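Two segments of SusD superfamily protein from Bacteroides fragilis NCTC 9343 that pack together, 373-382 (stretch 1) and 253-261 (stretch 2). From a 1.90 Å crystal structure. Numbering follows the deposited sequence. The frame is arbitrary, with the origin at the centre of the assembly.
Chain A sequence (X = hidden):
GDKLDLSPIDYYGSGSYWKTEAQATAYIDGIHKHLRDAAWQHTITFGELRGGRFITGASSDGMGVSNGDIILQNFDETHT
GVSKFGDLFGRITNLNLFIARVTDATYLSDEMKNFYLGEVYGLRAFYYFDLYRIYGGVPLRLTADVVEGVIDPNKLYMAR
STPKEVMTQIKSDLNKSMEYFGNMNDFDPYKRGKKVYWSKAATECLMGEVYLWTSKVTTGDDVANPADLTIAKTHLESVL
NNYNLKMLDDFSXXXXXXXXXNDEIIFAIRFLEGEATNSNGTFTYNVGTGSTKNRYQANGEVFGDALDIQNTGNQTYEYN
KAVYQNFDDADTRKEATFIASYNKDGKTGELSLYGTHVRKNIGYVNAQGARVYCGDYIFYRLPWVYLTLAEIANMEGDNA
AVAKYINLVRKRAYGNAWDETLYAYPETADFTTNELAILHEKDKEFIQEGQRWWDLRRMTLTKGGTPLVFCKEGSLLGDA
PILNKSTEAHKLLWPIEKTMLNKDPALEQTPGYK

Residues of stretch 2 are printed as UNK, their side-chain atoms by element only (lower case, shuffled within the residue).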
# COMPACT_ATOMS: atom_id res chain seq x y z
N TYR A 373 12.51 14.86 1.41
CA TYR A 373 11.45 13.87 1.16
C TYR A 373 10.95 13.24 2.48
O TYR A 373 11.20 12.08 2.75
CB TYR A 373 11.92 12.80 0.19
CG TYR A 373 12.25 13.39 -1.17
CD1 TYR A 373 11.25 13.79 -2.05
CD2 TYR A 373 13.56 13.57 -1.56
CE1 TYR A 373 11.57 14.33 -3.31
CE2 TYR A 373 13.88 14.12 -2.78
CZ TYR A 373 12.87 14.50 -3.66
OH TYR A 373 13.19 15.04 -4.89
N CYS A 374 10.26 14.04 3.30
CA CYS A 374 9.72 13.61 4.57
C CYS A 374 8.21 13.45 4.55
O CYS A 374 7.57 13.57 5.58
CB CYS A 374 10.18 14.55 5.69
SG CYS A 374 9.60 16.25 5.52
N GLY A 375 7.63 13.21 3.36
CA GLY A 375 6.21 12.83 3.30
C GLY A 375 5.97 11.52 4.08
O GLY A 375 6.75 10.59 3.96
N ASP A 376 4.93 11.45 4.89
CA ASP A 376 4.69 10.22 5.68
C ASP A 376 4.14 9.15 4.75
O ASP A 376 3.48 9.45 3.74
CB ASP A 376 3.66 10.47 6.79
CG ASP A 376 4.26 11.14 8.05
OD1 ASP A 376 5.48 11.44 8.07
OD2 ASP A 376 3.45 11.38 9.01
N TYR A 377 4.44 7.88 5.07
CA TYR A 377 3.88 6.77 4.27
C TYR A 377 2.55 6.29 4.89
O TYR A 377 2.55 5.57 5.91
CB TYR A 377 4.93 5.63 4.13
CG TYR A 377 5.65 5.62 2.79
CD1 TYR A 377 6.21 6.78 2.26
CD2 TYR A 377 5.68 4.48 2.00
CE1 TYR A 377 6.83 6.77 1.03
CE2 TYR A 377 6.26 4.48 0.76
CZ TYR A 377 6.83 5.61 0.28
OH TYR A 377 7.37 5.57 -0.98
N ILE A 378 1.42 6.69 4.31
CA ILE A 378 0.10 6.37 4.89
C ILE A 378 -0.20 4.94 4.51
O ILE A 378 -0.10 4.60 3.33
CB ILE A 378 -1.02 7.28 4.29
CG1 ILE A 378 -0.66 8.75 4.55
CG2 ILE A 378 -2.42 6.82 4.83
CD1 ILE A 378 -1.49 9.81 3.85
N PHE A 379 -0.49 4.10 5.51
CA PHE A 379 -0.90 2.73 5.29
C PHE A 379 -2.42 2.61 5.26
O PHE A 379 -2.94 1.89 4.43
CB PHE A 379 -0.34 1.81 6.39
CG PHE A 379 1.12 1.50 6.26
CD1 PHE A 379 1.90 2.04 5.26
CD2 PHE A 379 1.70 0.67 7.19
CE1 PHE A 379 3.26 1.70 5.17
CE2 PHE A 379 3.04 0.33 7.10
CZ PHE A 379 3.81 0.83 6.11
N TYR A 380 -3.14 3.29 6.15
CA TYR A 380 -4.61 3.30 6.12
C TYR A 380 -5.13 4.72 6.26
O TYR A 380 -4.71 5.40 7.19
CB TYR A 380 -5.21 2.49 7.25
CG TYR A 380 -4.82 1.06 7.24
CD1 TYR A 380 -5.27 0.22 6.21
CD2 TYR A 380 -3.99 0.53 8.21
CE1 TYR A 380 -4.94 -1.09 6.17
CE2 TYR A 380 -3.64 -0.84 8.17
CZ TYR A 380 -4.12 -1.63 7.14
OH TYR A 380 -3.83 -2.98 7.04
N ARG A 381 -6.01 5.14 5.35
CA ARG A 381 -6.78 6.39 5.52
C ARG A 381 -8.26 6.17 5.10
O ARG A 381 -8.62 5.12 4.55
CB ARG A 381 -6.11 7.52 4.75
CG ARG A 381 -5.92 7.28 3.32
CD ARG A 381 -5.32 8.52 2.65
NE ARG A 381 -5.07 8.28 1.24
CZ ARG A 381 -5.89 8.59 0.22
NH1 ARG A 381 -7.07 9.17 0.39
NH2 ARG A 381 -5.51 8.30 -1.01
N LEU A 382 -9.12 7.12 5.39
CA LEU A 382 -10.56 6.84 5.36
C LEU A 382 -11.11 6.40 3.99
O LEU A 382 -11.93 5.50 3.96
CB LEU A 382 -11.35 8.04 5.92
CG LEU A 382 -12.73 7.78 6.49
CD1 LEU A 382 -12.56 6.80 7.72
CD2 LEU A 382 -13.38 9.16 6.88
N UNK A 253 -4.19 18.03 0.73
CA UNK A 253 -3.94 18.26 2.16
C UNK A 253 -3.79 16.94 2.88
O UNK A 253 -3.31 16.91 4.03
c UNK A 253 -5.08 20.55 2.46
o UNK A 253 -2.83 21.20 2.82
n UNK A 253 -4.32 21.87 4.34
c UNK A 253 -5.09 19.04 2.79
c UNK A 253 -3.97 21.25 3.22
N UNK A 254 -4.29 15.86 2.26
CA UNK A 254 -4.18 14.56 2.89
C UNK A 254 -2.69 14.24 3.09
O UNK A 254 -2.32 13.70 4.13
c UNK A 254 -6.50 13.75 2.16
c UNK A 254 -4.95 13.45 2.11
c UNK A 254 -4.58 12.04 2.65
N UNK A 255 -1.85 14.60 2.11
CA UNK A 255 -0.44 14.15 2.03
C UNK A 255 0.52 15.21 2.46
O UNK A 255 1.68 14.91 2.69
c UNK A 255 -2.08 10.57 0.01
c UNK A 255 -1.07 11.45 0.42
c UNK A 255 -2.23 13.25 -0.64
c UNK A 255 -1.13 12.78 0.09
c UNK A 255 -3.14 11.02 -0.71
c UNK A 255 -3.22 12.40 -1.05
c UNK A 255 -0.11 13.70 0.60
N UNK A 256 0.00 16.43 2.56
CA UNK A 256 0.83 17.60 2.82
C UNK A 256 1.67 17.38 4.08
O UNK A 256 1.14 17.06 5.16
n UNK A 256 -0.07 21.21 3.16
c UNK A 256 -0.08 18.82 2.93
o UNK A 256 1.83 20.12 3.65
c UNK A 256 0.66 20.11 3.26
N UNK A 257 2.99 17.54 3.93
CA UNK A 257 3.92 17.24 5.02
C UNK A 257 3.78 18.25 6.18
O UNK A 257 4.31 18.04 7.26
c UNK A 257 5.38 17.17 4.48
N UNK A 258 3.05 19.34 5.94
CA UNK A 258 2.75 20.30 7.01
C UNK A 258 1.32 20.09 7.58
O UNK A 258 0.87 20.84 8.42
c UNK A 258 6.70 22.88 6.50
c UNK A 258 2.95 21.75 6.50
c UNK A 258 4.35 22.03 5.96
n UNK A 258 6.57 23.87 5.36
c UNK A 258 5.34 22.38 7.06
N UNK A 259 0.65 19.00 7.17
CA UNK A 259 -0.69 18.69 7.69
C UNK A 259 -0.77 17.23 8.15
O UNK A 259 -1.78 16.55 7.98
n UNK A 259 -4.12 18.36 6.40
o UNK A 259 -3.39 19.22 8.32
c UNK A 259 -3.18 18.89 7.18
c UNK A 259 -1.76 19.00 6.62
N UNK A 260 0.31 16.73 8.73
CA UNK A 260 0.42 15.31 9.06
C UNK A 260 -0.53 14.90 10.15
O UNK A 260 -0.99 15.72 10.93
c UNK A 260 5.26 14.70 7.63
c UNK A 260 4.26 14.66 8.81
c UNK A 260 1.86 14.95 9.50
c UNK A 260 2.85 15.06 8.37
n UNK A 260 6.49 13.96 8.12
N UNK A 261 -0.82 13.62 10.19
CA UNK A 261 -1.72 13.03 11.21
C UNK A 261 -3.07 13.72 11.26
O UNK A 261 -3.69 13.86 12.30
c UNK A 261 -1.03 13.05 12.58
O HOH W 1 3.17 13.87 4.81
O HOH W 2 0.81 11.87 8.50

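Position 253 carries three side-chain carbons, the third bearing one oxygen and one nitrogen: a terminal amide on a two-methylene arm. No side-chain atom comes within contact range of stretch 1. The length and the amide identify Gln253.

At position 254 one carbon carries two more, a side chain branched at CB. Its CA-to-CB bond points toward stretch 1, and one methyl touches both Arg381 and Ile378. Three carbons with this branch make it Val254, and the methyl in question is CG1: Val254 CG1 lies 3.6 Å from Arg381 CD and 4.0 Å from Ile378 CD1. The CA atoms of Val254 and Arg381, 9.0 Å apart, mark the nearest backbone register.

Position 255 has one carbon followed by a ring of six carbons, with no oxygen attached, which excludes tyrosine and gives Phe255. Its CB sets off sideways, but the ring end comes nearer: CD1 is 3.8 Å from Ile378 CD1, and CZ is 3.6 Å from Arg381 NH2. The guanidinium presents a face to CZ, whereas NH2 sits at the ring edge, near the ring plane, so the two planar groups do not lie face to face.

Position 256 has two carbons, the second carrying one oxygen and one nitrogen, and its CB points away from stretch 1. The short amide is Asn256. Its ND2 donates to Gln253 OE1 at 2.8 Å, while its OD1 accepts from the backbone N of position 258 at 2.7 Å.

A single side-chain carbon at position 257 defines Ala257. This CB points toward stretch 1 and rests 4.4 Å from Cys374 SG, a loose apolar contact.

Position 258 shows four carbons in a row ending in nitrogen, hence Lys258; it is exposed and remains out of reach of stretch 1.

Position 259 repeats the pattern of two carbons with an oxygen and a nitrogen on the second, and is Asn259. Its backbone N donates to Asn256 O at 2.8 Å, closing a type I turn, and its ND2 donates to Gln253 O at 2.9 Å.

Position 260 is again a four-carbon chain ending in nitrogen, but here CB points toward stretch 1 and the nitrogen reaches it: Lys260. With chi2 to chi4 all t, the arm is extended, and NZ donates to Cys374 O at 2.8 Å and to Asp376 OD1 at 2.7 Å, the latter within a salt bridge.

Position 261 has one side-chain carbon, directed away: Ala261.

The contact, burying 389 Å² in total, combines two kinds of interaction. Val254 and Phe255 pack against Ile378 and Arg381, whose aliphatic CD meets the valine methyl. Lys260 instead joins a backbone carbonyl and a carboxylate through one ammonium group. Two waters complete the link: water 1 accepts from Asp376 N (3.0 Å) and donates to Phe255 O (2.8 Å), while water 2 accepts from Ala261 N (2.9 Å) and donates to Asp376 OD2 (2.7 Å). Asp376 thus engages stretch 2 directly through OD1 and through water by its backbone N and OD2.

Stretch 2 (253-261) QVFNAKNKA
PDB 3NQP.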